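Local atomic coordinates of extracellular ligand-binding receptor (Desulfohalobium retbaense DSM 5692, PDB entry 5ERE), a protein that binds 2-oxo-4-methylpentanoic acid in a periplasmic-binding-protein-like module and cytosine in a Cache-type sensor module, and probably serves as an extracellular sensory receptor. Residues 23-28 and 257-262; 94-99 and 136-141; 358-363 and 389-394; 475-480 and 557-562. All blocks are in the same frame, centred on the assembly; numbering follows the deposited sequence.

Interaction 1 of 4, residues 23-28 and 257-262; sequences RAVELA and VEAYDL
Ala-28 presents its CB to the ring of Tyr-260, approaching CD1 to 3.6 Å from an oblique direction, with CE1 slightly farther off. CG of Tyr-260 stands anti to the backbone N (chi1 177°), on the way to Ala-28. One turn earlier, the carbonyl O of Ala-24 lies at the edge of the same ring, near its plane. The methyl of Ala-24 points at the partner helix and faces Ala-259, CB to CB at 4.3 Å. The CB of Ala-259 also meets Val-25 CG2 at 4.1 Å, the valine branch that lies beside its own backbone N. With three alanines at the interface, the axes of the two helical segments approach to 8.1 Å and cross at -34°. No hydrogen bond spans this buried, apolar seam. The phenol of Tyr-260 reaches past it, its OH bonded to Glu-31 farther along helix 15-32, while Phe-240 of helix 239-248 packs against both Ala-24 and the Tyr-260 ring. Helix 15-32 also rests on strand 37-42 through Val-25, and Leu-262 touches strand 88-92. Such neighbouring helices covering a parallel sheet are characteristic of the alpha/beta lobes of periplasmic binding proteins of the leucine-binding family.

Interaction 2 of 4, residues 94-99 and 136-141; sequences SAALKR and NNLGSS. With COI (2-oxo-4-methylpentanoic acid), chain B; EDO (1,2-ethanediol), chain G.
Ala-95 touches Leu-138 through its methyl, CB to CD1 at 3.9 Å, just after Ser-94 has opened a type I beta turn that runs to Leu-97. The backbone N of Ala-95 donates to carboxylate atom O2 of the bound 2-oxo-4-methylpentanoic acid at 2.8 Å, with an N-H...O angle of 159°; Ser-72 and Arg-210 also hydrogen-bond the ligand. Leu-138 CG stands anti to the backbone N (chi1 -180°), and from it CD1 extends to within 3.6 Å of that same ligand O2, while the CD2 branch packs on the carboxylate carbon C1. Ala-96 follows and accounts for most of the packing: its CB points at the start of helix 137-149, 3.8 Å from Leu-138 CA and 3.8 Å from Ser-141 CB. The carbonyl O of Ala-96 accepts a hydrogen bond from a water at 2.6 Å, and this water in turn weakly accepts from Asn-137 ND2, whose stronger partner is the carbonyl O of Ser-72. Beyond it, the O of Leu-97 and that of Ala-95 both lie near an ethanediol hydroxyl, probably a crystallisation additive. The contact thus combines polar recognition of the keto acid's carboxylate by a turn N-H with an apolar cover from Leu-138, while the turn and the helix start meet through methyl packing and a water rather than a direct hydrogen bond.

Interaction 3 of 4, residues 358-363 and 389-394; sequences GLRGDR and TIVNVA
Asn-392, which packs its CB 3.4 Å from the carbonyl O of Leu-359, has its OD1 held by two donors. Val-393 N donates to OD1 at 2.9 Å, standing 39° out of the carbonyl plane, and Lys-396 NZ adds a weak second bond. CG of Asn-392 lies anti to the backbone N (chi1 -158°), and the amide ND2 comes within 3.6 Å of Gly-361 O without bonding to it. Ser-365 joins the two instead, its OG hydrogen-bonded to both Asn-392 ND2 and Gly-361 O. An alanine in place of Asn-392 would probably leave Ser-365 OG and Val-393 N without their amide partners. Val-391 and Asn-392 together face Thr-383 on strand 378-385, a classic beta bulge in the antiparallel sheet of the Cache-like sensor domain; both side chains point toward the link between helices 324-357 and 362-374. The hydroxyl of Thr-383 also hydrogen-bonds Leu-359 O. Val-391 splits its branches between two residues of that link. CG2 meets Leu-359 CB at 3.7 Å, whereas CG1 lies over one face of the Arg-360 guanidinium, offset toward its rim and 3.7 Å from NH1. The arginine side chain crosses that of Val-391 at about a right angle.

Interaction 4 of 4, residues 475-480 and 557-562; sequences VEIFVL and LALTYG
Phe-478 lays its ring over Ala-558, its hydrogen-bonded partner on the antiparallel neighbour strand. From CB, the side chain sets CG between the backbone N and the carbonyl carbon (chi1 59°). CD1 passes 3.9 Å from the carbonyl O of Ala-558. CE1 and CE2 both come near the Ala-558 methyl, and CE1 is 3.9 Å from Thr-560 CG2, which approaches at the ring edge, in its plane. At the tip, CZ closes to 3.5 Å on Ala-558 CB. That methyl lies over the ring face, 20° off the normal, a CH-pi contact. Met-518 of helix 515-520 touches both residues. A serine here would remove the ring and would probably leave a gap beside the Ala-558 methyl and Thr-560 CG2.

In the backbone, Phe-478 N donates to Ala-558 O at 2.8 Å, and Ala-558 N answers to Phe-478 O with a nearly straight N-H...O angle of 177°. Glu-476 and Thr-560 form the next reciprocal pair, and a water links Glu-476 OE1 to Thr-560 OG1. These are neighbouring strands of a five-stranded antiparallel sheet, consistent with the second module of a tandem PAS sensor. Ile-477, Val-479, Leu-557 and Leu-559 occupy the other face; Ile-477 CG2 meets Leu-557 CD1 at 3.5 Å, and helices 324-357 and 461-470 cover this apolar layer. The chemistry therefore differs by face: paired backbone bonds fix the strand register, one side is sealed by aliphatic packing under helices, and the other passes from an aromatic-methyl contact to a hydrated, acidic margin.

How the interactions relate
Interactions 1 and 2 share the periplasmic-binding-protein region, with centres about 22 Å apart; 94-99 and 136-141 both fall between 23-28 and 257-262 along the chain. Interaction 1 joins helices 15-32 and 254-271, whereas interaction 2 links the loop after strand 88-92 to helix 137-149 at the keto acid site. Interactions 3 and 4 follow in series, each involving a separate antiparallel sheet, consistent with a tandem PAS-like sensor. Their centres lie about 40 Å apart, and the long helix 324-357 runs between these regions: it leads directly into 358-363 and packs on the sheet of interaction 4. Interaction 3 lies about 67 Å from interaction 1, centre to centre, reflecting an elongated receptor with separate ligand sites.

Interaction 1 of 4, residues 23-28 and 257-262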
loop_
_atom_site.group_PDB
_atom_site.type_symbol
_atom_site.label_atom_id
_atom_site.label_comp_id
_atom_site.label_asym_id
_atom_site.label_seq_id
_atom_site.Cartn_x
_atom_site.Cartn_y
_atom_site.Cartn_z
ATOM N N ARG A 23 4.421 -15.684 25.527
ATOM C CA ARG A 23 3.360 -15.151 26.365
ATOM C C ARG A 23 1.996 -15.119 25.693
ATOM O O ARG A 23 0.970 -15.536 26.292
ATOM C CB ARG A 23 3.759 -13.741 26.793
ATOM C CG ARG A 23 4.849 -13.766 27.804
ATOM C CD ARG A 23 5.329 -12.345 28.132
ATOM N NE ARG A 23 6.274 -12.363 29.232
ATOM C CZ ARG A 23 6.936 -11.288 29.657
ATOM N NH1 ARG A 23 6.777 -10.124 29.058
ATOM N NH2 ARG A 23 7.762 -11.385 30.675
ATOM N N ALA A 24 1.953 -14.634 24.445
ATOM C CA ALA A 24 0.669 -14.478 23.796
ATOM C C ALA A 24 0.034 -15.851 23.480
ATOM O O ALA A 24 -1.172 -16.026 23.603
ATOM C CB ALA A 24 0.801 -13.670 22.591
ATOM N N VAL A 25 0.874 -16.818 23.125
ATOM C CA VAL A 25 0.449 -18.166 22.804
ATOM C C VAL A 25 -0.125 -18.863 24.019
ATOM O O VAL A 25 -1.136 -19.555 23.914
ATOM C CB VAL A 25 1.607 -18.971 22.247
ATOM C CG1 VAL A 25 1.327 -20.452 22.273
ATOM C CG2 VAL A 25 1.860 -18.519 20.836
ATOM N N GLU A 26 0.524 -18.680 25.159
ATOM C CA GLU A 26 0.092 -19.338 26.370
ATOM C C GLU A 26 -1.175 -18.701 26.872
ATOM O O GLU A 26 -2.065 -19.415 27.316
ATOM C CB GLU A 26 1.163 -19.322 27.440
ATOM C CG GLU A 26 2.394 -20.101 26.980
ATOM C CD GLU A 26 3.041 -20.909 28.064
ATOM O OE1 GLU A 26 2.585 -22.056 28.281
ATOM O OE2 GLU A 26 4.007 -20.399 28.676
ATOM N N LEU A 27 -1.285 -17.381 26.760
ATOM C CA LEU A 27 -2.515 -16.698 27.163
ATOM C C LEU A 27 -3.732 -17.146 26.309
ATOM O O LEU A 27 -4.834 -17.413 26.822
ATOM C CB LEU A 27 -2.297 -15.195 27.072
ATOM C CG LEU A 27 -3.419 -14.301 27.574
ATOM C CD1 LEU A 27 -3.575 -14.457 29.065
ATOM C CD2 LEU A 27 -3.058 -12.889 27.256
ATOM N N ALA A 28 -3.495 -17.256 25.005
ATOM C CA ALA A 28 -4.482 -17.654 24.018
ATOM C C ALA A 28 -4.994 -19.086 24.251
ATOM O O ALA A 28 -6.189 -19.375 24.085
ATOM C CB ALA A 28 -3.885 -17.534 22.641
ATOM N N VAL A 257 0.309 -9.870 19.204
ATOM C CA VAL A 257 -1.014 -9.744 18.589
ATOM C C VAL A 257 -1.172 -10.790 17.486
ATOM O O VAL A 257 -2.192 -11.498 17.402
ATOM C CB VAL A 257 -1.228 -8.319 18.004
ATOM C CG1 VAL A 257 -2.507 -8.242 17.125
ATOM C CG2 VAL A 257 -1.254 -7.290 19.104
ATOM N N GLU A 258 -0.157 -10.884 16.646
ATOM C CA GLU A 258 -0.129 -11.858 15.580
ATOM C C GLU A 258 -0.192 -13.297 16.086
ATOM O O GLU A 258 -0.847 -14.154 15.488
ATOM C CB GLU A 258 1.162 -11.695 14.735
ATOM C CG GLU A 258 1.254 -12.680 13.579
ATOM C CD GLU A 258 2.610 -12.602 12.824
ATOM O OE1 GLU A 258 3.678 -12.630 13.500
ATOM O OE2 GLU A 258 2.579 -12.528 11.571
ATOM N N ALA A 259 0.575 -13.571 17.127
ATOM C CA ALA A 259 0.672 -14.906 17.647
ATOM C C ALA A 259 -0.669 -15.286 18.321
ATOM O O ALA A 259 -1.102 -16.425 18.204
ATOM C CB ALA A 259 1.808 -15.025 18.609
ATOM N N TYR A 260 -1.338 -14.324 18.951
ATOM C CA TYR A 260 -2.647 -14.557 19.516
ATOM C C TYR A 260 -3.663 -14.942 18.422
ATOM O O TYR A 260 -4.457 -15.874 18.613
ATOM C CB TYR A 260 -3.155 -13.311 20.294
ATOM C CG TYR A 260 -4.545 -13.474 20.836
ATOM C CD1 TYR A 260 -4.756 -14.081 22.067
ATOM C CD2 TYR A 260 -5.661 -13.032 20.115
ATOM C CE1 TYR A 260 -6.061 -14.256 22.583
ATOM C CE2 TYR A 260 -6.962 -13.202 20.621
ATOM C CZ TYR A 260 -7.147 -13.806 21.850
ATOM O OH TYR A 260 -8.421 -13.958 22.365
ATOM N N ASP A 261 -3.679 -14.234 17.292
ATOM C CA ASP A 261 -4.616 -14.606 16.220
ATOM C C ASP A 261 -4.289 -15.955 15.580
ATOM O O ASP A 261 -5.206 -16.693 15.153
ATOM C CB ASP A 261 -4.689 -13.557 15.120
ATOM C CG ASP A 261 -5.524 -12.353 15.502
ATOM O OD1 ASP A 261 -6.036 -12.313 16.643
ATOM O OD2 ASP A 261 -5.659 -11.442 14.650
ATOM N N LEU A 262 -3.020 -16.302 15.516
ATOM C CA LEU A 262 -2.663 -17.634 15.071
ATOM C C LEU A 262 -3.262 -18.699 15.978
ATOM O O LEU A 262 -3.813 -19.679 15.487
ATOM C CB LEU A 262 -1.162 -17.824 15.041
ATOM C CG LEU A 262 -0.774 -19.309 14.938
ATOM C CD1 LEU A 262 -1.288 -19.848 13.634
ATOM C CD2 LEU A 262 0.694 -19.425 14.990
#

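Interaction 2 of 4, residues 94-99 and 136-141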
loop_
_atom_site.group_PDB
_atom_site.type_symbol
_atom_site.label_atom_id
_atom_site.label_comp_id
_atom_site.label_asym_id
_atom_site.label_seq_id
_atom_site.Cartn_x
_atom_site.Cartn_y
_atom_site.Cartn_z
ATOM N N SER A 94 7.409 -12.966 9.929
ATOM C CA SER A 94 8.130 -13.454 8.753
ATOM C C SER A 94 7.843 -12.651 7.485
ATOM O O SER A 94 7.349 -13.219 6.509
ATOM C CB SER A 94 7.776 -14.923 8.477
ATOM O OG SER A 94 8.236 -15.814 9.479
ATOM N N ALA A 95 8.155 -11.352 7.450
ATOM C CA ALA A 95 7.896 -10.584 6.207
ATOM C C ALA A 95 8.710 -11.015 4.946
ATOM O O ALA A 95 8.293 -10.734 3.824
ATOM C CB ALA A 95 8.131 -9.139 6.443
ATOM N N ALA A 96 9.873 -11.636 5.105
ATOM C CA ALA A 96 10.695 -11.983 3.917
ATOM C C ALA A 96 10.687 -13.493 3.680
ATOM O O ALA A 96 11.695 -14.096 3.357
ATOM C CB ALA A 96 12.155 -11.453 4.050
ATOM N N LEU A 97 9.521 -14.096 3.812
ATOM C CA LEU A 97 9.344 -15.501 3.472
ATOM C C LEU A 97 9.578 -15.754 1.973
ATOM O O LEU A 97 9.028 -15.051 1.120
ATOM C CB LEU A 97 7.933 -15.964 3.867
ATOM C CG LEU A 97 7.520 -17.344 3.356
ATOM C CD1 LEU A 97 8.358 -18.429 4.014
ATOM C CD2 LEU A 97 6.023 -17.582 3.609
ATOM N N LYS A 98 10.373 -16.778 1.662
ATOM C CA LYS A 98 10.571 -17.202 0.280
ATOM C C LYS A 98 9.835 -18.526 0.016
ATOM O O LYS A 98 10.170 -19.553 0.603
ATOM C CB LYS A 98 12.076 -17.329 -0.022
ATOM N N ARG A 99 8.821 -18.484 -0.849
ATOM C CA ARG A 99 8.008 -19.667 -1.191
ATOM C C ARG A 99 8.489 -20.401 -2.441
ATOM O O ARG A 99 8.737 -19.783 -3.468
ATOM C CB ARG A 99 6.542 -19.274 -1.425
ATOM C CG ARG A 99 5.843 -18.533 -0.284
ATOM C CD ARG A 99 4.443 -18.053 -0.718
ATOM N NE ARG A 99 3.611 -17.659 0.420
ATOM C CZ ARG A 99 3.132 -18.525 1.304
ATOM N NH1 ARG A 99 3.413 -19.822 1.162
ATOM N NH2 ARG A 99 2.386 -18.101 2.334
ATOM N N ASN A 136 20.439 -10.536 7.685
ATOM C CA ASN A 136 19.746 -11.779 7.430
ATOM C C ASN A 136 18.800 -11.536 6.274
ATOM O O ASN A 136 18.779 -10.431 5.739
ATOM C CB ASN A 136 19.003 -12.260 8.685
ATOM C CG ASN A 136 18.155 -11.176 9.317
ATOM O OD1 ASN A 136 17.386 -10.495 8.642
ATOM N ND2 ASN A 136 18.300 -11.008 10.619
ATOM N N ASN A 137 17.996 -12.532 5.891
ATOM C CA ASN A 137 17.203 -12.372 4.681
ATOM C C ASN A 137 16.102 -11.281 4.813
ATOM O O ASN A 137 15.611 -10.782 3.807
ATOM C CB ASN A 137 16.596 -13.720 4.242
ATOM C CG ASN A 137 15.511 -14.246 5.217
ATOM O OD1 ASN A 137 15.530 -13.947 6.399
ATOM N ND2 ASN A 137 14.601 -15.063 4.712
ATOM N N LEU A 138 15.741 -10.864 6.025
ATOM C CA LEU A 138 14.834 -9.727 6.130
ATOM C C LEU A 138 15.566 -8.440 5.736
ATOM O O LEU A 138 15.055 -7.648 4.951
ATOM C CB LEU A 138 14.244 -9.584 7.549
ATOM C CG LEU A 138 13.264 -8.404 7.731
ATOM C CD1 LEU A 138 11.911 -8.651 7.060
ATOM C CD2 LEU A 138 13.026 -8.074 9.200
ATOM N N GLY A 139 16.736 -8.214 6.317
ATOM C CA GLY A 139 17.534 -7.046 5.971
ATOM C C GLY A 139 17.827 -7.009 4.484
ATOM O O GLY A 139 17.602 -6.008 3.803
ATOM N N SER A 140 18.299 -8.124 3.958
ATOM C CA SER A 140 18.768 -8.134 2.575
ATOM C C SER A 140 17.578 -7.941 1.630
ATOM O O SER A 140 17.687 -7.302 0.588
ATOM C CB SER A 140 19.521 -9.431 2.279
ATOM O OG SER A 140 18.620 -10.512 2.167
ATOM N N SER A 141 16.417 -8.457 2.007
ATOM C CA SER A 141 15.245 -8.278 1.163
ATOM C C SER A 141 14.817 -6.811 1.099
ATOM O O SER A 141 14.488 -6.301 0.030
ATOM C CB SER A 141 14.094 -9.164 1.668
ATOM O OG SER A 141 13.023 -9.107 0.764
HETATM C C1 COI B . 10.703 -10.792 10.174
HETATM O O1 COI B . 11.549 -11.639 9.783
HETATM O O2 COI B . 9.827 -10.318 9.408
HETATM C C2 COI B . 10.716 -10.395 11.611
HETATM O O3 COI B . 9.938 -9.554 12.021
HETATM C C3 COI B . 11.709 -11.125 12.483
HETATM C C4 COI B . 11.748 -10.515 13.839
HETATM C C5 COI B . 12.243 -11.578 14.796
HETATM C C6 COI B . 12.689 -9.325 13.714
HETATM C C1 EDO G . 7.460 -10.735 -0.178
HETATM O O1 EDO G . 7.918 -9.376 -0.173
HETATM C C2 EDO G . 8.492 -11.547 0.577
HETATM O O2 EDO G . 7.843 -12.456 1.472
HETATM O O HOH W 1 13.518 -14.210 1.518
#

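Interaction 3 of 4, residues 358-363 and 389-394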
loop_
_atom_site.group_PDB
_atom_site.type_symbol
_atom_site.label_atom_id
_atom_site.label_comp_id
_atom_site.label_asym_id
_atom_site.label_seq_id
_atom_site.Cartn_x
_atom_site.Cartn_y
_atom_site.Cartn_z
ATOM N N GLY A 358 -6.666 19.832 -41.735
ATOM C CA GLY A 358 -8.109 19.700 -41.616
ATOM C C GLY A 358 -8.415 18.589 -40.631
ATOM O O GLY A 358 -7.512 18.064 -39.997
ATOM N N LEU A 359 -9.681 18.229 -40.517
ATOM C CA LEU A 359 -10.146 17.284 -39.501
ATOM C C LEU A 359 -10.452 15.893 -40.061
ATOM O O LEU A 359 -10.523 14.922 -39.303
ATOM C CB LEU A 359 -11.412 17.806 -38.825
ATOM C CG LEU A 359 -11.391 19.172 -38.127
ATOM C CD1 LEU A 359 -12.724 19.395 -37.405
ATOM C CD2 LEU A 359 -10.225 19.301 -37.150
ATOM N N ARG A 360 -10.671 15.815 -41.376
ATOM C CA ARG A 360 -10.939 14.546 -42.054
ATOM C C ARG A 360 -9.712 14.061 -42.828
ATOM O O ARG A 360 -8.830 14.856 -43.184
ATOM C CB ARG A 360 -12.127 14.690 -43.009
ATOM C CG ARG A 360 -13.443 15.078 -42.344
ATOM C CD ARG A 360 -14.533 15.233 -43.408
ATOM N NE ARG A 360 -15.745 14.464 -43.111
ATOM C CZ ARG A 360 -16.942 14.982 -42.808
ATOM N NH1 ARG A 360 -17.150 16.300 -42.746
ATOM N NH2 ARG A 360 -17.955 14.159 -42.563
ATOM N N GLY A 361 -9.652 12.752 -43.076
ATOM C CA GLY A 361 -8.636 12.187 -43.951
ATOM C C GLY A 361 -7.368 11.656 -43.312
ATOM O O GLY A 361 -7.175 11.715 -42.098
ATOM N N ASP A 362 -6.477 11.145 -44.155
ATOM C CA ASP A 362 -5.351 10.356 -43.689
ATOM C C ASP A 362 -4.344 11.155 -42.875
ATOM O O ASP A 362 -3.772 10.627 -41.921
ATOM C CB ASP A 362 -4.631 9.697 -44.888
ATOM C CG ASP A 362 -5.534 8.748 -45.663
ATOM O OD1 ASP A 362 -6.625 8.407 -45.158
ATOM O OD2 ASP A 362 -5.158 8.336 -46.779
ATOM N N ARG A 363 -4.089 12.404 -43.256
ATOM C CA ARG A 363 -3.199 13.258 -42.463
ATOM C C ARG A 363 -3.810 13.564 -41.071
ATOM O O ARG A 363 -3.113 13.570 -40.048
ATOM C CB ARG A 363 -2.901 14.568 -43.199
ATOM C CG ARG A 363 -2.271 14.408 -44.591
ATOM C CD ARG A 363 -1.594 15.705 -45.038
ATOM N NE ARG A 363 -2.530 16.830 -45.058
ATOM C CZ ARG A 363 -3.384 17.084 -46.050
ATOM N NH1 ARG A 363 -3.422 16.296 -47.125
ATOM N NH2 ARG A 363 -4.205 18.128 -45.969
ATOM N N THR A 389 -20.326 17.663 -35.160
ATOM C CA THR A 389 -20.377 16.278 -35.646
ATOM C C THR A 389 -18.986 15.633 -35.611
ATOM O O THR A 389 -18.017 16.209 -36.091
ATOM C CB THR A 389 -20.930 16.199 -37.080
ATOM O OG1 THR A 389 -22.196 16.860 -37.152
ATOM C CG2 THR A 389 -21.105 14.724 -37.511
ATOM N N ILE A 390 -18.886 14.449 -35.021
ATOM C CA ILE A 390 -17.646 13.699 -35.042
ATOM C C ILE A 390 -17.351 13.273 -36.474
ATOM O O ILE A 390 -18.188 12.632 -37.107
ATOM C CB ILE A 390 -17.707 12.465 -34.132
ATOM C CG1 ILE A 390 -17.948 12.903 -32.677
ATOM C CG2 ILE A 390 -16.411 11.688 -34.236
ATOM C CD1 ILE A 390 -18.093 11.764 -31.696
ATOM N N VAL A 391 -16.162 13.636 -36.965
ATOM C CA VAL A 391 -15.790 13.416 -38.356
ATOM C C VAL A 391 -14.556 12.533 -38.505
ATOM O O VAL A 391 -14.198 12.182 -39.609
ATOM C CB VAL A 391 -15.528 14.759 -39.094
ATOM C CG1 VAL A 391 -16.792 15.616 -39.100
ATOM C CG2 VAL A 391 -14.351 15.525 -38.479
ATOM N N ASN A 392 -13.903 12.183 -37.401
ATOM C CA ASN A 392 -12.777 11.269 -37.465
ATOM C C ASN A 392 -12.493 10.728 -36.059
ATOM O O ASN A 392 -12.897 11.336 -35.072
ATOM C CB ASN A 392 -11.551 11.970 -38.092
ATOM C CG ASN A 392 -10.532 10.983 -38.679
ATOM O OD1 ASN A 392 -10.727 9.780 -38.625
ATOM N ND2 ASN A 392 -9.444 11.509 -39.258
ATOM N N VAL A 393 -11.848 9.565 -35.976
ATOM C CA VAL A 393 -11.555 8.918 -34.699
ATOM C C VAL A 393 -10.372 7.970 -34.814
ATOM O O VAL A 393 -10.205 7.314 -35.830
ATOM C CB VAL A 393 -12.768 8.115 -34.175
ATOM C CG1 VAL A 393 -13.163 6.992 -35.156
ATOM C CG2 VAL A 393 -12.488 7.534 -32.776
ATOM N N ALA A 394 -9.570 7.908 -33.758
ATOM C CA ALA A 394 -8.621 6.847 -33.541
ATOM C C ALA A 394 -8.773 6.335 -32.118
ATOM O O ALA A 394 -8.957 7.126 -31.206
ATOM C CB ALA A 394 -7.183 7.333 -33.785
#

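Interaction 4 of 4, residues 475-480 and 557-562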
loop_
_atom_site.group_PDB
_atom_site.type_symbol
_atom_site.label_atom_id
_atom_site.label_comp_id
_atom_site.label_asym_id
_atom_site.label_seq_id
_atom_site.Cartn_x
_atom_site.Cartn_y
_atom_site.Cartn_z
ATOM N N VAL A 475 -7.843 4.017 4.245
ATOM C CA VAL A 475 -8.429 5.297 3.877
ATOM C C VAL A 475 -9.233 5.057 2.623
ATOM O O VAL A 475 -9.012 4.075 1.943
ATOM C CB VAL A 475 -7.356 6.422 3.570
ATOM C CG1 VAL A 475 -6.336 6.524 4.665
ATOM C CG2 VAL A 475 -6.665 6.161 2.217
ATOM N N GLU A 476 -10.126 5.983 2.291
ATOM C CA GLU A 476 -10.719 6.007 0.961
ATOM C C GLU A 476 -10.608 7.381 0.343
ATOM O O GLU A 476 -10.616 8.390 1.050
ATOM C CB GLU A 476 -12.192 5.579 1.013
ATOM C CG GLU A 476 -12.408 4.277 1.767
ATOM C CD GLU A 476 -13.860 3.803 1.729
ATOM O OE1 GLU A 476 -14.763 4.632 1.484
ATOM O OE2 GLU A 476 -14.092 2.588 1.933
ATOM N N ILE A 477 -10.487 7.406 -0.979
ATOM C CA ILE A 477 -10.525 8.649 -1.742
ATOM C C ILE A 477 -11.670 8.568 -2.755
ATOM O O ILE A 477 -11.785 7.570 -3.494
ATOM C CB ILE A 477 -9.186 8.904 -2.456
ATOM C CG1 ILE A 477 -8.088 9.133 -1.422
ATOM C CG2 ILE A 477 -9.282 10.075 -3.463
ATOM C CD1 ILE A 477 -6.771 9.465 -1.953
ATOM N N PHE A 478 -12.506 9.606 -2.816
ATOM C CA PHE A 478 -13.549 9.638 -3.821
ATOM C C PHE A 478 -13.508 10.973 -4.557
ATOM O O PHE A 478 -12.798 11.890 -4.159
ATOM C CB PHE A 478 -14.940 9.341 -3.210
ATOM C CG PHE A 478 -15.370 10.296 -2.124
ATOM C CD1 PHE A 478 -14.979 10.085 -0.825
ATOM C CD2 PHE A 478 -16.181 11.389 -2.421
ATOM C CE1 PHE A 478 -15.400 10.963 0.201
ATOM C CE2 PHE A 478 -16.610 12.268 -1.400
ATOM C CZ PHE A 478 -16.218 12.045 -0.102
ATOM N N VAL A 479 -14.212 11.024 -5.687
ATOM C CA VAL A 479 -14.279 12.190 -6.537
ATOM C C VAL A 479 -15.704 12.635 -6.743
ATOM O O VAL A 479 -16.569 11.865 -7.129
ATOM C CB VAL A 479 -13.636 11.933 -7.899
ATOM C CG1 VAL A 479 -13.649 13.200 -8.744
ATOM C CG2 VAL A 479 -12.226 11.457 -7.696
ATOM N N LEU A 480 -15.931 13.909 -6.464
ATOM C CA LEU A 480 -17.248 14.508 -6.608
ATOM C C LEU A 480 -17.230 15.563 -7.689
ATOM O O LEU A 480 -16.268 16.339 -7.826
ATOM C CB LEU A 480 -17.695 15.169 -5.297
ATOM C CG LEU A 480 -18.851 14.602 -4.498
ATOM C CD1 LEU A 480 -18.639 13.120 -4.240
ATOM C CD2 LEU A 480 -18.971 15.386 -3.168
ATOM N N LEU A 557 -11.763 16.146 -4.758
ATOM C CA LEU A 557 -11.006 14.960 -4.439
ATOM C C LEU A 557 -10.951 14.889 -2.944
ATOM O O LEU A 557 -10.350 15.759 -2.296
ATOM C CB LEU A 557 -9.592 15.031 -5.050
ATOM C CG LEU A 557 -8.682 13.810 -4.909
ATOM C CD1 LEU A 557 -9.135 12.683 -5.863
ATOM C CD2 LEU A 557 -7.228 14.221 -5.195
ATOM N N ALA A 558 -11.609 13.875 -2.383
ATOM C CA ALA A 558 -11.761 13.769 -0.933
ATOM C C ALA A 558 -11.162 12.483 -0.431
ATOM O O ALA A 558 -11.303 11.415 -1.053
ATOM C CB ALA A 558 -13.197 13.844 -0.550
ATOM N N LEU A 559 -10.523 12.598 0.718
ATOM C CA LEU A 559 -9.955 11.480 1.450
ATOM C C LEU A 559 -10.611 11.379 2.804
ATOM O O LEU A 559 -10.663 12.372 3.525
ATOM C CB LEU A 559 -8.445 11.652 1.619
ATOM C CG LEU A 559 -7.728 10.489 2.315
ATOM C CD1 LEU A 559 -6.265 10.506 1.850
ATOM C CD2 LEU A 559 -7.793 10.537 3.841
ATOM N N THR A 560 -11.082 10.177 3.148
ATOM C CA THR A 560 -11.629 9.887 4.455
ATOM C C THR A 560 -10.873 8.786 5.196
ATOM O O THR A 560 -10.300 7.877 4.605
ATOM C CB THR A 560 -13.117 9.457 4.371
ATOM O OG1 THR A 560 -13.234 8.344 3.482
ATOM C CG2 THR A 560 -13.985 10.581 3.859
ATOM N N TYR A 561 -10.888 8.889 6.517
ATOM C CA TYR A 561 -10.202 7.945 7.380
ATOM C C TYR A 561 -10.857 7.997 8.753
ATOM O O TYR A 561 -11.558 8.980 9.080
ATOM C CB TYR A 561 -8.688 8.251 7.453
ATOM C CG TYR A 561 -8.315 9.569 8.079
ATOM C CD1 TYR A 561 -8.377 10.753 7.353
ATOM C CD2 TYR A 561 -7.897 9.637 9.400
ATOM C CE1 TYR A 561 -8.037 11.969 7.939
ATOM C CE2 TYR A 561 -7.556 10.851 9.983
ATOM C CZ TYR A 561 -7.634 12.006 9.248
ATOM O OH TYR A 561 -7.299 13.220 9.844
ATOM N N GLY A 562 -10.623 6.948 9.542
ATOM C CA GLY A 562 -11.249 6.771 10.851
ATOM C C GLY A 562 -11.231 8.009 11.728
ATOM O O GLY A 562 -10.459 8.118 12.682
HETATM O O HOH W 2 -15.265 7.712 1.812
#